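PDB 4LPS: Hydrogenase/urease maturation factor HypB from Helicobacter pylori, which hydrolyses GTP slowly, binds nickel or zinc, and is required for nickel insertion during maturation of [NiFe] hydrogenase and for urease maturation. Local coordinates for residues N153-S158 with M174-V179. Sequence-based numbering, arbitrary orientation.
Sequences NIVLLS and MCADAV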
ATOM      1  N   ASN A 153      -5.115  -3.568   3.011  1.00 15.27           N
ATOM      2  CA  ASN A 153      -3.763  -3.312   3.468  1.00 11.26           C
ATOM      3  C   ASN A 153      -2.836  -4.306   2.786  1.00 12.37           C
ATOM      4  O   ASN A 153      -2.954  -5.516   2.977  1.00 15.01           O
ATOM      5  CB  ASN A 153      -3.676  -3.419   4.989  1.00 11.06           C
ATOM      6  CG  ASN A 153      -4.673  -2.521   5.689  1.00 11.14           C
ATOM      7  OD1 ASN A 153      -4.438  -1.323   5.857  1.00 11.83           O
ATOM      8  ND2 ASN A 153      -5.801  -3.093   6.093  1.00 11.75           N
ATOM      9  N   ILE A 154      -1.931  -3.789   1.966  1.00 10.72           N
ATOM     10  CA  ILE A 154      -1.087  -4.637   1.140  1.00 11.76           C
ATOM     11  C   ILE A 154       0.387  -4.454   1.488  1.00 13.23           C
ATOM     12  O   ILE A 154       0.878  -3.329   1.601  1.00  9.86           O
ATOM     13  CB  ILE A 154      -1.331  -4.353  -0.350  1.00 11.01           C
ATOM     14  CG1 ILE A 154      -2.799  -4.640  -0.688  1.00 17.98           C
ATOM     15  CG2 ILE A 154      -0.404  -5.194  -1.217  1.00 11.12           C
ATOM     16  CD1 ILE A 154      -3.258  -4.095  -2.029  1.00 12.02           C
ATOM     17  N   VAL A 155       1.077  -5.576   1.676  1.00 12.54           N
ATOM     18  CA  VAL A 155       2.467  -5.569   2.111  1.00 11.99           C
ATOM     19  C   VAL A 155       3.424  -6.031   1.010  1.00 14.87           C
ATOM     20  O   VAL A 155       3.219  -7.079   0.397  1.00 10.64           O
ATOM     21  CB  VAL A 155       2.663  -6.463   3.352  1.00 10.47           C
ATOM     22  CG1 VAL A 155       4.113  -6.441   3.800  1.00 10.27           C
ATOM     23  CG2 VAL A 155       1.755  -6.001   4.486  1.00 10.53           C
ATOM     24  N   LEU A 156       4.461  -5.237   0.757  1.00 12.75           N
ATOM     25  CA  LEU A 156       5.517  -5.638  -0.165  1.00 10.02           C
ATOM     26  C   LEU A 156       6.676  -6.274   0.584  1.00 11.82           C
ATOM     27  O   LEU A 156       7.116  -5.768   1.618  1.00 11.73           O
ATOM     28  CB  LEU A 156       6.032  -4.449  -0.986  1.00  9.54           C
ATOM     29  CG  LEU A 156       5.193  -3.899  -2.143  1.00 11.43           C
ATOM     30  CD1 LEU A 156       3.966  -3.136  -1.660  1.00 12.17           C
ATOM     31  CD2 LEU A 156       6.058  -3.011  -3.025  1.00 11.76           C
ATOM     32  N   LEU A 157       7.139  -7.408   0.075  1.00 11.84           N
ATOM     33  CA  LEU A 157       8.397  -7.993   0.519  1.00 12.21           C
ATOM     34  C   LEU A 157       9.306  -8.095  -0.695  1.00 15.07           C
ATOM     35  O   LEU A 157       9.016  -8.843  -1.631  1.00 15.14           O
ATOM     36  CB  LEU A 157       8.181  -9.370   1.155  1.00 11.01           C
ATOM     37  CG  LEU A 157       9.450 -10.169   1.465  1.00 13.26           C
ATOM     38  CD1 LEU A 157      10.356  -9.394   2.407  1.00 17.50           C
ATOM     39  CD2 LEU A 157       9.118 -11.539   2.046  1.00 15.13           C
ATOM     40  N   SER A 158      10.401  -7.341  -0.690  1.00 11.53           N
ATOM     41  CA  SER A 158      11.285  -7.328  -1.845  1.00 11.22           C
ATOM     42  C   SER A 158      12.273  -8.475  -1.746  1.00 10.63           C
ATOM     43  O   SER A 158      12.677  -8.866  -0.648  1.00 12.01           O
ATOM     44  CB  SER A 158      12.015  -5.989  -1.973  1.00 10.99           C
ATOM     45  OG  SER A 158      13.182  -5.949  -1.178  1.00 13.48           O
ATOM     46  N   MET A 174       0.352 -10.628   8.900  1.00 16.84           N
ATOM     47  CA  MET A 174      -0.990 -11.065   9.286  1.00 19.33           C
ATOM     48  C   MET A 174      -2.066 -10.001   9.021  1.00 15.68           C
ATOM     49  O   MET A 174      -3.256 -10.311   9.030  1.00 23.03           O
ATOM     50  CB  MET A 174      -1.025 -11.492  10.758  1.00 20.88           C
ATOM     51  CG  MET A 174      -0.584 -12.936  10.984  1.00 26.24           C
ATOM     52  SD  MET A 174      -0.639 -13.459  12.712  1.00 59.46           S
ATOM     53  CE  MET A 174       0.604 -12.401  13.447  1.00 54.24           C
ATOM     54  N   CYS A 175      -1.666  -8.752   8.798  1.00 13.49           N
ATOM     55  CA  CYS A 175      -2.652  -7.719   8.490  1.00 17.23           C
ATOM     56  C   CYS A 175      -2.829  -7.531   6.983  1.00 15.70           C
ATOM     57  O   CYS A 175      -3.660  -6.736   6.542  1.00 20.07           O
ATOM     58  CB  CYS A 175      -2.266  -6.389   9.143  1.00 23.16           C
ATOM     59  SG  CYS A 175      -1.090  -5.378   8.239  1.00 38.62           S
ATOM     60  N   ALA A 176      -2.049  -8.272   6.201  1.00 12.78           N
ATOM     61  CA  ALA A 176      -2.097  -8.165   4.746  1.00 13.94           C
ATOM     62  C   ALA A 176      -3.332  -8.842   4.156  1.00 15.29           C
ATOM     63  O   ALA A 176      -3.640  -9.991   4.481  1.00 14.16           O
ATOM     64  CB  ALA A 176      -0.839  -8.757   4.134  1.00 15.68           C
ATOM     65  N   ASP A 177      -4.028  -8.122   3.283  1.00 14.37           N
ATOM     66  CA  ASP A 177      -5.061  -8.709   2.442  1.00 18.28           C
ATOM     67  C   ASP A 177      -4.424  -9.259   1.174  1.00 21.35           C
ATOM     68  O   ASP A 177      -5.052  -9.994   0.415  1.00 25.87           O
ATOM     69  CB  ASP A 177      -6.135  -7.677   2.098  1.00 16.95           C
ATOM     70  CG  ASP A 177      -6.800  -7.103   3.325  1.00 17.00           C
ATOM     71  OD1 ASP A 177      -7.613  -7.820   3.943  1.00 17.44           O
ATOM     72  OD2 ASP A 177      -6.502  -5.944   3.680  1.00 19.79           O
ATOM     73  N   ALA A 178      -3.170  -8.879   0.956  1.00 17.93           N
ATOM     74  CA  ALA A 178      -2.381  -9.375  -0.161  1.00 18.70           C
ATOM     75  C   ALA A 178      -0.908  -9.108   0.103  1.00 16.82           C
ATOM     76  O   ALA A 178      -0.550  -8.107   0.726  1.00 16.47           O
ATOM     77  CB  ALA A 178      -2.819  -8.719  -1.466  1.00 16.94           C
ATOM     78  N   VAL A 179      -0.057 -10.005  -0.374  1.00 12.91           N
ATOM     79  CA  VAL A 179       1.380  -9.818  -0.257  1.00 13.60           C
ATOM     80  C   VAL A 179       1.983  -9.751  -1.650  1.00 13.20           C
ATOM     81  O   VAL A 179       1.668 -10.570  -2.518  1.00 14.06           O
ATOM     82  CB  VAL A 179       2.051 -10.951   0.559  1.00 15.22           C
ATOM     83  CG1 VAL A 179       3.555 -10.721   0.668  1.00 12.29           C
ATOM     84  CG2 VAL A 179       1.440 -11.047   1.941  1.00 17.46           C
TER
HETATM   85  O   HOH W   1      -6.287  -5.860   6.268  1.00 28.47           O
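Asp177 and Asn153 grip each other twice where strand 178-182 comes alongside strand 152-158 in the parallel sheet of this G3E-family P-loop GTPase. Asp177 CG stands beside its own backbone N, anti to the carbonyl carbon (chi1 -59°), and from there OD2 accepts the backbone N-H of Asn153 (N to OD2 2.8 Å) through its anti lone pair, almost straight at 175°. In return Asp177 N donates to Asn153 O at 2.8 Å. The side-chain amide plane of Asn153 is turned 27° from the carboxylate plane; its ND2 is 3.8 Å from Asp177 OD2, and one water joins them, accepting from ND2 and lying 2.6 Å from OD2, with Cys175 O also beside it. The other ends of both side chains are taken up: Asn153 OD1 by Asn50 of the adjoining strand 47-52, Asp177 OD1 by Tyr236. Parallel pairing then sets in, with Val155 N donating to Ala178 O at 3.2 Å and Val155 level with Val179; Ala178 N is buried without a partner. On one face Ile154 CG2 rests against Ala178 O and CG1 nears Ala178 CB; on the other, Val155 CG2 meets Ala176 CB at 3.8 Å, and Val155 and Val179 also touch Phe173 of helix 170-174. This helical crossover between adjacent parallel strands thus ends with a buried carboxylate bonded to a backbone N-H where the pairing begins; the hydrogen bonds and water around it would probably favour its charged form.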